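Local coordinates for methylmalonyl-CoA carboxyltransferase 5S subunit (Propionibacterium freudenreichii subsp. shermanii, PDB 1RQB), which transfers a carboxyl group from the biotin of the 1.3S subunit to pyruvate, forming oxaloacetate, as the cobalt-dependent 5S subunit of transcarboxylase, at residues Q106-L109 and H113-D116; G162-T167 and E175-L180; T231-V236 and S312-Q317; P347-A352 and T368-N373; K351-P356 and G384-I389. All coordinates share one frame; numbering follows the deposited sequence.

Contact 1 of 5, residues Q106-L109 and H113-D116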
# COMPACT_ATOMS: atom_id res chain seq x y z
N GLN A 106 12.21 29.36 10.92
CA GLN A 106 13.28 30.06 11.63
C GLN A 106 14.39 29.09 12.07
O GLN A 106 15.50 29.51 12.36
CB GLN A 106 12.70 30.78 12.85
CG GLN A 106 13.56 31.94 13.36
CD GLN A 106 13.51 33.12 12.40
OE1 GLN A 106 12.49 33.36 11.76
NE2 GLN A 106 14.61 33.86 12.31
N ASN A 107 14.09 27.79 12.12
CA ASN A 107 15.08 26.78 12.52
C ASN A 107 15.91 26.34 11.31
O ASN A 107 16.90 25.62 11.45
CB ASN A 107 14.41 25.53 13.09
CG ASN A 107 13.88 25.74 14.48
OD1 ASN A 107 12.78 26.25 14.67
ND2 ASN A 107 14.67 25.34 15.47
N LEU A 108 15.48 26.76 10.13
CA LEU A 108 16.14 26.39 8.87
C LEU A 108 16.26 24.86 8.85
O LEU A 108 15.26 24.16 9.02
CB LEU A 108 17.51 27.07 8.77
CG LEU A 108 17.44 28.60 8.73
CD1 LEU A 108 18.85 29.19 8.79
CD2 LEU A 108 16.73 29.06 7.45
N LEU A 109 17.45 24.33 8.63
CA LEU A 109 17.61 22.87 8.62
C LEU A 109 18.38 22.47 9.88
O LEU A 109 18.80 21.32 10.03
CB LEU A 109 18.40 22.42 7.38
CG LEU A 109 17.76 22.76 6.03
CD1 LEU A 109 18.63 22.26 4.89
CD2 LEU A 109 16.37 22.13 5.97
N HIS A 113 16.35 28.06 16.74
CA HIS A 113 15.93 29.25 16.00
C HIS A 113 17.18 30.09 15.74
O HIS A 113 18.05 30.18 16.60
CB HIS A 113 14.93 30.08 16.83
CG HIS A 113 13.57 29.46 16.93
ND1 HIS A 113 12.41 30.19 16.78
CD2 HIS A 113 13.19 28.18 17.14
CE1 HIS A 113 11.37 29.39 16.89
NE2 HIS A 113 11.81 28.16 17.11
N TYR A 114 17.28 30.68 14.55
CA TYR A 114 18.43 31.53 14.23
C TYR A 114 17.97 32.98 14.08
O TYR A 114 16.80 33.26 13.86
CB TYR A 114 19.08 31.09 12.91
CG TYR A 114 19.72 29.73 12.99
CD1 TYR A 114 18.97 28.58 12.77
CD2 TYR A 114 21.05 29.59 13.38
CE1 TYR A 114 19.53 27.32 12.93
CE2 TYR A 114 21.61 28.34 13.55
CZ TYR A 114 20.85 27.21 13.32
OH TYR A 114 21.39 25.97 13.53
N ASN A 115 18.93 33.89 14.22
CA ASN A 115 18.66 35.32 14.02
C ASN A 115 18.23 35.49 12.56
O ASN A 115 18.65 34.74 11.68
CB ASN A 115 19.92 36.14 14.34
CG ASN A 115 19.82 37.58 13.85
OD1 ASN A 115 20.09 37.86 12.68
ND2 ASN A 115 19.43 38.50 14.73
N ASP A 116 17.38 36.48 12.32
CA ASP A 116 16.83 36.76 10.98
C ASP A 116 17.91 36.83 9.89
O ASP A 116 17.65 36.43 8.76
CB ASP A 116 16.02 38.07 10.99
CG ASP A 116 14.65 37.91 11.65
OD1 ASP A 116 14.17 36.75 11.80
OD2 ASP A 116 14.02 38.94 12.01
O HOH W 1 10.85 25.53 16.94

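Contact 2 of 5, residues G162-T167 and E175-L180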
# COMPACT_ATOMS: atom_id res chain seq x y z
N GLY A 162 3.62 28.13 1.94
CA GLY A 162 3.38 28.13 3.38
C GLY A 162 2.77 26.78 3.73
O GLY A 162 1.90 26.30 3.02
N THR A 163 3.19 26.21 4.85
CA THR A 163 2.73 24.86 5.20
C THR A 163 1.89 24.81 6.48
O THR A 163 2.16 25.50 7.46
CB THR A 163 3.92 23.94 5.45
OG1 THR A 163 4.76 23.93 4.30
CG2 THR A 163 3.46 22.53 5.76
N ILE A 164 0.89 23.94 6.42
CA ILE A 164 0.02 23.65 7.57
C ILE A 164 0.24 22.18 7.92
O ILE A 164 0.00 21.31 7.08
CB ILE A 164 -1.46 23.83 7.23
CG1 ILE A 164 -1.78 25.30 6.94
CG2 ILE A 164 -2.32 23.31 8.39
CD1 ILE A 164 -3.14 25.49 6.31
N CYS A 165 0.73 21.90 9.12
CA CYS A 165 0.92 20.50 9.53
C CYS A 165 -0.43 20.00 10.05
O CYS A 165 -0.99 20.56 10.99
CB CYS A 165 1.98 20.37 10.62
SG CYS A 165 3.65 20.69 10.02
N TYR A 166 -0.93 18.96 9.41
CA TYR A 166 -2.23 18.39 9.77
C TYR A 166 -2.08 17.46 10.97
O TYR A 166 -1.14 16.67 11.06
CB TYR A 166 -2.82 17.58 8.61
CG TYR A 166 -4.17 17.00 8.96
CD1 TYR A 166 -5.31 17.81 9.00
CD2 TYR A 166 -4.31 15.65 9.30
CE1 TYR A 166 -6.55 17.29 9.36
CE2 TYR A 166 -5.55 15.12 9.68
CZ TYR A 166 -6.66 15.94 9.70
OH TYR A 166 -7.89 15.43 10.05
N THR A 167 -3.02 17.57 11.90
CA THR A 167 -3.01 16.64 13.04
C THR A 167 -4.46 16.46 13.50
O THR A 167 -5.37 17.13 13.01
CB THR A 167 -2.13 17.14 14.23
OG1 THR A 167 -2.12 16.15 15.26
CG2 THR A 167 -2.68 18.44 14.81
N GLU A 175 -12.27 24.90 10.61
CA GLU A 175 -12.22 26.37 10.73
C GLU A 175 -10.82 26.81 11.16
O GLU A 175 -10.33 27.86 10.75
CB GLU A 175 -13.27 26.86 11.74
CG GLU A 175 -13.29 28.37 11.94
CD GLU A 175 -14.44 28.84 12.82
OE1 GLU A 175 -14.53 28.36 13.98
OE2 GLU A 175 -15.24 29.68 12.37
N GLY A 176 -10.18 26.01 12.01
CA GLY A 176 -8.84 26.36 12.45
C GLY A 176 -7.85 26.32 11.30
O GLY A 176 -6.96 27.17 11.22
N TYR A 177 -7.98 25.34 10.42
CA TYR A 177 -7.07 25.22 9.27
C TYR A 177 -7.33 26.34 8.26
O TYR A 177 -6.40 26.89 7.69
CB TYR A 177 -7.21 23.84 8.62
CG TYR A 177 -6.68 22.72 9.50
CD1 TYR A 177 -7.47 21.62 9.84
CD2 TYR A 177 -5.38 22.78 10.00
CE1 TYR A 177 -6.98 20.60 10.66
CE2 TYR A 177 -4.88 21.76 10.82
CZ TYR A 177 -5.68 20.68 11.14
OH TYR A 177 -5.16 19.68 11.92
N VAL A 178 -8.60 26.68 8.06
CA VAL A 178 -8.97 27.75 7.12
C VAL A 178 -8.36 29.07 7.61
O VAL A 178 -7.91 29.89 6.82
CB VAL A 178 -10.51 27.89 7.01
CG1 VAL A 178 -10.89 29.15 6.23
CG2 VAL A 178 -11.09 26.67 6.32
N LYS A 179 -8.36 29.26 8.93
CA LYS A 179 -7.79 30.47 9.54
C LYS A 179 -6.28 30.51 9.27
O LYS A 179 -5.73 31.55 8.90
CB LYS A 179 -8.04 30.48 11.05
CG LYS A 179 -7.29 31.59 11.81
CD LYS A 179 -7.50 31.46 13.32
CE LYS A 179 -6.61 32.42 14.09
NZ LYS A 179 -6.77 33.84 13.68
N LEU A 180 -5.61 29.38 9.48
CA LEU A 180 -4.16 29.29 9.28
C LEU A 180 -3.82 29.58 7.81
O LEU A 180 -2.87 30.29 7.51
CB LEU A 180 -3.63 27.90 9.66
CG LEU A 180 -2.74 27.82 10.89
CD1 LEU A 180 -2.22 26.39 11.03
CD2 LEU A 180 -1.56 28.79 10.75

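Contact 3 of 5, residues T231-V236 and S312-Q317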
# COMPACT_ATOMS: atom_id res chain seq x y z
N THR A 231 -0.67 4.84 7.46
CA THR A 231 -1.91 4.23 7.97
C THR A 231 -2.69 3.52 6.87
O THR A 231 -3.71 2.90 7.14
CB THR A 231 -2.84 5.29 8.53
OG1 THR A 231 -3.09 6.26 7.49
CG2 THR A 231 -2.22 5.96 9.74
N GLY A 232 -2.25 3.67 5.62
CA GLY A 232 -2.94 3.02 4.52
C GLY A 232 -4.24 3.64 4.03
O GLY A 232 -4.90 3.03 3.19
N VAL A 233 -4.63 4.83 4.51
CA VAL A 233 -5.92 5.40 4.10
C VAL A 233 -5.75 6.61 3.18
O VAL A 233 -6.72 7.06 2.57
CB VAL A 233 -6.75 5.93 5.33
CG1 VAL A 233 -6.75 4.90 6.48
CG2 VAL A 233 -6.17 7.26 5.84
N THR A 234 -4.53 7.13 3.03
CA THR A 234 -4.37 8.41 2.33
C THR A 234 -4.46 8.37 0.81
O THR A 234 -4.61 9.43 0.19
CB THR A 234 -3.07 9.12 2.77
OG1 THR A 234 -1.95 8.31 2.41
CG2 THR A 234 -3.09 9.36 4.29
N GLU A 235 -4.36 7.23 0.14
CA GLU A 235 -4.52 7.35 -1.32
C GLU A 235 -5.99 7.69 -1.61
O GLU A 235 -6.32 8.38 -2.56
CB GLU A 235 -4.11 6.08 -2.06
CG GLU A 235 -4.13 6.28 -3.57
CD GLU A 235 -3.43 5.17 -4.33
OE1 GLU A 235 -2.21 5.02 -4.16
OE2 GLU A 235 -4.11 4.45 -5.08
N VAL A 236 -6.88 7.21 -0.75
CA VAL A 236 -8.30 7.55 -0.94
C VAL A 236 -8.47 9.03 -0.60
O VAL A 236 -9.29 9.72 -1.20
CB VAL A 236 -9.19 6.69 -0.05
CG1 VAL A 236 -10.66 7.04 -0.30
CG2 VAL A 236 -8.95 5.21 -0.37
N SER A 312 -2.86 2.20 14.35
CA SER A 312 -3.07 2.36 15.80
C SER A 312 -3.09 3.84 16.21
O SER A 312 -3.73 4.20 17.19
CB SER A 312 -2.00 1.60 16.58
OG SER A 312 -0.71 2.09 16.28
N ILE A 313 -2.43 4.68 15.44
CA ILE A 313 -2.35 6.11 15.76
C ILE A 313 -3.74 6.75 15.82
O ILE A 313 -3.95 7.72 16.55
CB ILE A 313 -1.49 6.86 14.73
CG1 ILE A 313 -1.26 8.31 15.20
CG2 ILE A 313 -2.19 6.85 13.36
CD1 ILE A 313 -0.36 9.14 14.27
N PHE A 314 -4.71 6.22 15.08
CA PHE A 314 -6.06 6.81 15.09
C PHE A 314 -6.70 6.71 16.47
O PHE A 314 -7.63 7.45 16.79
CB PHE A 314 -6.95 6.14 14.04
CG PHE A 314 -6.59 6.54 12.63
CD1 PHE A 314 -6.33 5.57 11.66
CD2 PHE A 314 -6.51 7.88 12.27
CE1 PHE A 314 -6.00 5.93 10.35
CE2 PHE A 314 -6.17 8.26 10.97
CZ PHE A 314 -5.93 7.29 10.00
N LYS A 315 -6.19 5.80 17.29
CA LYS A 315 -6.72 5.62 18.64
C LYS A 315 -5.78 6.22 19.69
O LYS A 315 -6.22 6.93 20.60
CB LYS A 315 -6.90 4.13 18.95
CG LYS A 315 -7.31 3.86 20.40
CD LYS A 315 -7.35 2.37 20.70
CE LYS A 315 -7.71 2.12 22.16
NZ LYS A 315 -7.56 0.69 22.54
N SER A 316 -4.48 5.98 19.53
CA SER A 316 -3.46 6.39 20.51
C SER A 316 -2.84 7.77 20.26
O SER A 316 -2.18 8.29 21.16
CB SER A 316 -2.33 5.39 20.51
OG SER A 316 -1.55 5.56 19.34
N GLN A 317 -3.01 8.35 19.08
CA GLN A 317 -2.39 9.65 18.77
C GLN A 317 -0.87 9.51 18.72
O GLN A 317 -0.16 10.51 18.55
CB GLN A 317 -2.69 10.70 19.84
CG GLN A 317 -4.13 11.12 20.03
CD GLN A 317 -4.26 12.16 21.15
OE1 GLN A 317 -3.57 13.17 21.15
NE2 GLN A 317 -5.15 11.89 22.10

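Contact 4 of 5, residues P347-A352 and T368-N373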
# COMPACT_ATOMS: atom_id res chain seq x y z
N PRO A 347 -0.91 11.63 25.84
CA PRO A 347 -2.01 12.57 25.65
C PRO A 347 -2.03 13.70 26.68
O PRO A 347 -2.33 14.85 26.36
CB PRO A 347 -3.24 11.68 25.75
CG PRO A 347 -2.76 10.41 25.11
CD PRO A 347 -1.38 10.24 25.72
N ARG A 348 -1.71 13.36 27.93
CA ARG A 348 -1.72 14.37 29.00
C ARG A 348 -0.61 15.40 28.79
O ARG A 348 -0.84 16.60 28.92
CB ARG A 348 -1.62 13.70 30.38
CG ARG A 348 -2.90 12.93 30.75
CD ARG A 348 -2.88 12.32 32.16
NE ARG A 348 -1.93 11.22 32.30
CZ ARG A 348 -2.29 9.94 32.40
NH1 ARG A 348 -3.57 9.60 32.39
NH2 ARG A 348 -1.36 9.00 32.52
N VAL A 349 0.59 14.93 28.44
CA VAL A 349 1.72 15.82 28.19
C VAL A 349 1.42 16.70 26.97
O VAL A 349 1.64 17.91 26.98
CB VAL A 349 3.01 15.02 27.90
CG1 VAL A 349 4.15 15.97 27.55
CG2 VAL A 349 3.38 14.16 29.09
N ARG A 350 0.92 16.07 25.91
CA ARG A 350 0.61 16.81 24.68
C ARG A 350 -0.36 17.96 25.00
O ARG A 350 -0.16 19.09 24.56
CB ARG A 350 -0.02 15.90 23.63
CG ARG A 350 -0.28 16.64 22.33
CD ARG A 350 -0.92 15.78 21.26
NE ARG A 350 -1.05 16.57 20.03
CZ ARG A 350 -1.89 16.29 19.04
NH1 ARG A 350 -2.69 15.23 19.11
NH2 ARG A 350 -1.93 17.08 17.97
N LYS A 351 -1.40 17.64 25.76
CA LYS A 351 -2.41 18.64 26.14
C LYS A 351 -1.74 19.78 26.92
O LYS A 351 -2.02 20.95 26.67
CB LYS A 351 -3.49 17.99 27.01
CG LYS A 351 -4.51 18.97 27.58
CD LYS A 351 -5.54 18.23 28.44
CE LYS A 351 -6.51 19.19 29.11
NZ LYS A 351 -7.17 20.09 28.12
N ALA A 352 -0.87 19.43 27.85
CA ALA A 352 -0.19 20.45 28.67
C ALA A 352 0.62 21.39 27.78
O ALA A 352 0.72 22.59 28.05
CB ALA A 352 0.72 19.77 29.69
N THR A 368 9.63 11.86 25.38
CA THR A 368 10.64 11.79 26.45
C THR A 368 10.04 12.27 27.77
O THR A 368 10.20 11.61 28.80
CB THR A 368 11.85 12.66 26.12
OG1 THR A 368 12.52 12.11 24.98
CG2 THR A 368 12.82 12.70 27.31
N GLN A 369 9.36 13.41 27.74
CA GLN A 369 8.77 13.96 28.96
C GLN A 369 7.73 12.99 29.52
O GLN A 369 7.55 12.88 30.73
CB GLN A 369 8.13 15.32 28.68
CG GLN A 369 7.66 16.03 29.93
CD GLN A 369 8.79 16.16 30.95
OE1 GLN A 369 9.88 16.60 30.62
NE2 GLN A 369 8.51 15.76 32.20
N ALA A 370 7.06 12.26 28.62
CA ALA A 370 6.04 11.29 29.04
C ALA A 370 6.73 10.15 29.80
O ALA A 370 6.22 9.68 30.82
CB ALA A 370 5.31 10.73 27.82
N VAL A 371 7.88 9.71 29.31
CA VAL A 371 8.63 8.63 29.96
C VAL A 371 9.11 9.10 31.33
O VAL A 371 9.10 8.34 32.29
CB VAL A 371 9.85 8.21 29.11
CG1 VAL A 371 10.68 7.19 29.88
CG2 VAL A 371 9.38 7.62 27.79
N PHE A 372 9.52 10.37 31.42
CA PHE A 372 10.01 10.93 32.69
C PHE A 372 8.89 10.99 33.73
O PHE A 372 9.11 10.65 34.90
CB PHE A 372 10.56 12.35 32.48
CG PHE A 372 11.94 12.39 31.90
CD1 PHE A 372 12.67 13.58 31.91
CD2 PHE A 372 12.53 11.25 31.36
CE1 PHE A 372 13.95 13.63 31.38
CE2 PHE A 372 13.82 11.30 30.84
CZ PHE A 372 14.53 12.49 30.85
N ASN A 373 7.71 11.42 33.32
CA ASN A 373 6.58 11.54 34.25
C ASN A 373 6.23 10.17 34.85
O ASN A 373 5.92 10.07 36.03
CB ASN A 373 5.36 12.10 33.52
CG ASN A 373 5.51 13.57 33.21
OD1 ASN A 373 6.58 14.15 33.42
ND2 ASN A 373 4.44 14.19 32.71

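Contact 5 of 5, residues K351-P356 and G384-I389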
# COMPACT_ATOMS: atom_id res chain seq x y z
N LYS A 351 -1.40 17.64 25.76
CA LYS A 351 -2.41 18.64 26.14
C LYS A 351 -1.74 19.78 26.92
O LYS A 351 -2.02 20.95 26.67
CB LYS A 351 -3.49 17.99 27.01
CG LYS A 351 -4.51 18.97 27.58
CD LYS A 351 -5.54 18.23 28.44
CE LYS A 351 -6.51 19.19 29.11
NZ LYS A 351 -7.17 20.09 28.12
N ALA A 352 -0.87 19.43 27.85
CA ALA A 352 -0.19 20.45 28.67
C ALA A 352 0.62 21.39 27.78
O ALA A 352 0.72 22.59 28.05
CB ALA A 352 0.72 19.77 29.69
N ALA A 353 1.19 20.85 26.70
CA ALA A 353 2.03 21.64 25.80
C ALA A 353 1.20 22.41 24.78
O ALA A 353 1.74 23.03 23.86
CB ALA A 353 3.03 20.73 25.09
N GLY A 354 -0.12 22.37 24.91
CA GLY A 354 -0.95 23.10 23.96
C GLY A 354 -1.34 22.37 22.69
O GLY A 354 -1.65 23.00 21.68
N PHE A 355 -1.31 21.04 22.73
CA PHE A 355 -1.70 20.18 21.60
C PHE A 355 -0.87 20.43 20.34
O PHE A 355 -1.42 20.63 19.26
CB PHE A 355 -3.18 20.35 21.26
CG PHE A 355 -4.10 19.78 22.29
CD1 PHE A 355 -4.90 20.62 23.06
CD2 PHE A 355 -4.15 18.41 22.51
CE1 PHE A 355 -5.75 20.09 24.04
CE2 PHE A 355 -4.98 17.87 23.48
CZ PHE A 355 -5.79 18.72 24.25
N PRO A 356 0.46 20.44 20.45
CA PRO A 356 1.16 20.66 19.19
C PRO A 356 1.07 19.39 18.34
O PRO A 356 0.84 18.30 18.86
CB PRO A 356 2.58 20.96 19.63
CG PRO A 356 2.71 20.09 20.87
CD PRO A 356 1.40 20.39 21.58
N GLY A 384 15.30 19.90 29.13
CA GLY A 384 15.47 21.31 28.80
C GLY A 384 14.61 21.72 27.63
O GLY A 384 14.12 22.84 27.56
N GLU A 385 14.41 20.79 26.70
CA GLU A 385 13.60 21.04 25.50
C GLU A 385 12.13 21.19 25.89
O GLU A 385 11.45 22.10 25.42
CB GLU A 385 13.74 19.89 24.50
CG GLU A 385 15.17 19.61 24.04
CD GLU A 385 16.06 19.06 25.15
OE1 GLU A 385 15.65 18.07 25.81
OE2 GLU A 385 17.16 19.61 25.36
N PHE A 386 11.64 20.32 26.76
CA PHE A 386 10.23 20.40 27.17
C PHE A 386 10.00 21.73 27.90
O PHE A 386 8.98 22.39 27.70
CB PHE A 386 9.82 19.25 28.09
CG PHE A 386 8.35 19.27 28.44
CD1 PHE A 386 7.40 18.87 27.50
CD2 PHE A 386 7.92 19.73 29.67
CE1 PHE A 386 6.03 18.94 27.79
CE2 PHE A 386 6.56 19.81 29.97
CZ PHE A 386 5.61 19.41 29.03
N ALA A 387 10.95 22.09 28.75
CA ALA A 387 10.85 23.35 29.51
C ALA A 387 10.75 24.52 28.53
O ALA A 387 9.97 25.45 28.74
CB ALA A 387 12.07 23.52 30.40
N ASP A 388 11.52 24.46 27.45
CA ASP A 388 11.53 25.54 26.45
C ASP A 388 10.17 25.63 25.75
O ASP A 388 9.67 26.73 25.50
CB ASP A 388 12.64 25.31 25.42
CG ASP A 388 13.96 25.96 25.82
OD1 ASP A 388 14.99 25.67 25.18
OD2 ASP A 388 13.97 26.76 26.78
N ILE A 389 9.57 24.48 25.42
CA ILE A 389 8.25 24.49 24.78
C ILE A 389 7.24 25.14 25.72
O ILE A 389 6.49 26.04 25.33
CB ILE A 389 7.75 23.07 24.45
CG1 ILE A 389 8.63 22.43 23.38
CG2 ILE A 389 6.31 23.13 23.97
CD1 ILE A 389 8.17 21.05 22.94

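Contact 1 of 5, residues Q106-L109 and H113-D116
Gln106 reaches across to Tyr114 and Asp116 with one nitrogen. Its chain bends at CG (chi2 71°) and brings the amide alongside the 113-116 backbone. NE2 donates to Tyr114 O at 2.7 Å, an almost straight bond (177°) with the acceptor in the plane of the amide. The second bond of NE2 goes to Asp116 OD1, 3.0 Å away. It is more bent, and it meets the carboxylate on the anti side. Tyr114 N returns a bond to Gln106 O at 3.1 Å. Gln106 therefore binds Tyr114 through both backbone and side chain.

The Asn107 amide stands nearly upright against the His113 ring, with the planes 80° apart. Asn107 OD1 lies 3.2 Å from His113 CD2. A water in the plane of the imidazole joins the two groups, 2.8 Å from His113 NE2, and donates to Asn107 OD1. The Tyr114 ring turns its edge to the backbone carbonyls: CE1 is 3.5 Å from Asn107 O. Leu108 CD1 comes to 4.0 Å from Tyr114 CD1. The hydroxyl of Tyr114 bonds to Ala454 O.

Both segments belong to the loop between strand 99-103 and helix 116-128. Asn115 is the N-cap of that helix, and its OD1 takes the N-H of Glu117. Asp116 OD1 also forms a salt bridge with Arg421. This second partner, with the Gln106 amide, probably stabilises the ionised carboxylate. The polar groups thus tie the turn to the helix start, and the buried Gln106 amide nitrogen has two acceptors.

Contact 2 of 5, residues G162-T167 and E175-L180
Ile164 and Leu180 mark the nearest backbone approach, 7.2 Å from CA to CA, where the chain has just left strand 159-163 and helix 174-186 passes beside it. Tyr177 does most of the reaching. Its CG lies beside its own backbone N (chi1 -70°), and the ring extends from the helix toward residues 164-167. Tyr177 OH donates to Thr167 O at 2.8 Å, with the hydroxyl tilted 22° from the carbonyl plane. Ile164 CG2 packs on the other end of the ring, 3.5 Å from Tyr177 CD2.

Strand 159-163, helix 174-186 and strand 191-193 form one beta-alpha-beta unit of the TIM barrel, so this contact holds a helix against the loop that follows its strand. On the opposite side of this loop, the Cys165 side chain is about 9 Å from the cobalt ion.

The Tyr166 and Tyr177 rings meet obliquely, with their planes 35° apart. Their CE1 atoms are 3.6 Å apart. Ile209 of helix 203-217 touches both rings. Beside the tyrosine, the side chains of Ile164 and Leu180 run alongside in opposing senses, with Ile164 CG2 4.1 Å from Leu180 CD1.

Contact 3 of 5, residues T231-V236 and S312-Q317
Ile313 and Phe314, which meet Thr231, sit on a short helical turn where Ser312 O is gripped by two backbone amides. Lys315 N lies 2.9 Å from Ser312 O, and Ser316 N lies 3.0 Å from it. These bonds fix the turn that presents the two apolar side chains.

No hydrogen bond crosses between the segments. Thr231 CB is 3.7 Å from Phe314 CE1, and the two side chains cross at about a right angle. Thr231 turns its methyl toward Ile313, so that CG2 lies 3.7 Å from Ile313 CG2. Its hydroxyl, with chi1 56°, sits between its own backbone N and carbonyl carbon and bonds to Ala199 O.

Segment 231-236 leads into helix 234-243 of the TIM barrel. Segment 312-317 belongs to the conserved carboxylase region, so the contact joins that region to the barrel. The Thr231 side chain is about 8 Å from that of the cobalt ligand His228.

The Val233 and Phe314 side chains approach each other from opposing directions. Val233 CG1 is 4.1 Å from Phe314 CE1, and Val233 CG2 is 4.2 Å from Phe314 CZ. Lys202 adds a cation-pi interaction with the same ring. The second subunit closes on this region: Ser267 of that subunit bonds to Thr231 O, and its Met271 and Glu270 pack on Val233 and Phe314.

Contact 4 of 5, residues P347-A352 and T368-N373
Val349 touches the flat amide of Asn373 through a methyl: CG2 is 3.8 Å from Asn373 ND2. The neighbouring amide, that of Gln369, is joined to it within the helix. Gln369 NE2 donates to Asn373 OD1 at 2.8 Å, with the acceptor close to the Gln369 amide plane. The bend of the Gln369 chain (chi2 54°) brings the amide back over its own helix toward Asn373. A third flat group, the Phe372 ring, takes no part in the contact with Val349. One of its faces carries Thr368 CG2, 3.9 Å above the plane and offset toward the rim.

Both amides have further partners. Asn373 ND2 bonds to Glu345 OE2, and Asn373 OD1 also accepts from Tyr379 N. Gln369 NE2 also donates to Arg381 O, and its OE1 accepts from Thr383 N. These bonds fix the rotation of the amides and satisfy their polar atoms in a buried place.

The two segments belong to helices 339-352 and 362-376 of the conserved carboxylase region. The axes of segments 347-352 and 368-373 pass 9.4 Å apart with an angle of 120° between the directions, so the helices meet steeply and over a small area. Val349 is the one residue of 347-352 that makes the contact.

Its two methyls divide the work. CG2 also lies over the backbone of Ala370, 3.9 Å from Ala370 CA and 4.1 Å from Ala370 CB. CG1, anti to the backbone N (chi1 176°), points to Gln369 and stops 4.2 Å from Gln369 CB. Phe386 of helix 384-390 packs on both Val349 and Gln369.

Contact 5 of 5, residues K351-P356 and G384-I389
Ala353 meets Ile389 and Phe386 with one methyl group, and this is the whole of the close packing. Ala353 CB lies 4.2 Å from Ile389 CG2. On the Phe386 side it is 4.4 Å from CE1, approaching the ring obliquely. Phe386 CG is anti to the backbone N (chi1 -176°), which carries the ring forward from helix 384-390, while Ile389 comes from the next turn of the same helix. Ile365 of helix 362-376 backs both side chains.

The rest is looser. Pro356 points toward the helix, but Pro356 CG stays 5.6 Å from Ile389 CG2. Gly384 and Glu385 lie on the exposed part of their helix, and Lys351 is exposed on the other segment. Asp388 makes a salt bridge with Lys415.

Ala353 sits where helix 339-352 ends in a Schellman motif. Gly354, with positive phi, is its C-prime residue. Gly354 N bonds to Lys351 O at 3.0 Å, and Phe355 N bonds to Arg350 O. Ala353 O is taken by Ser397 OG. The backbone of Gly354 also pairs with Ala399, and that of Ala352 with Asp402.

No polar bond joins the two segments. What holds them together is probably burial of a few apolar groups and dispersion. Several backbone groups at the helix end find partners of their own, in the Schellman bonds and at Ser397.

In the fold
Contacts 1, 2, 3 and 4 follow one another along the chain, and contact 5 starts from the same helix as contact 4. Contacts 1 and 2 lie within the TIM barrel, with centres about 21 Å apart. Contact 3 links the barrel to the conserved carboxylase region, and contacts 4 and 5 lie within that region. The last two have centres about 9 Å apart and share Lys351 and Ala352 of helix 339-352. Arg350 ties the parts together: its NH1 probably bonds to Gln317 of contact 3, and its NH2 makes a weak bond to Thr167 OG1 of contact 2. This probably helps connect helix 339-352 to the barrel that carries the cobalt site.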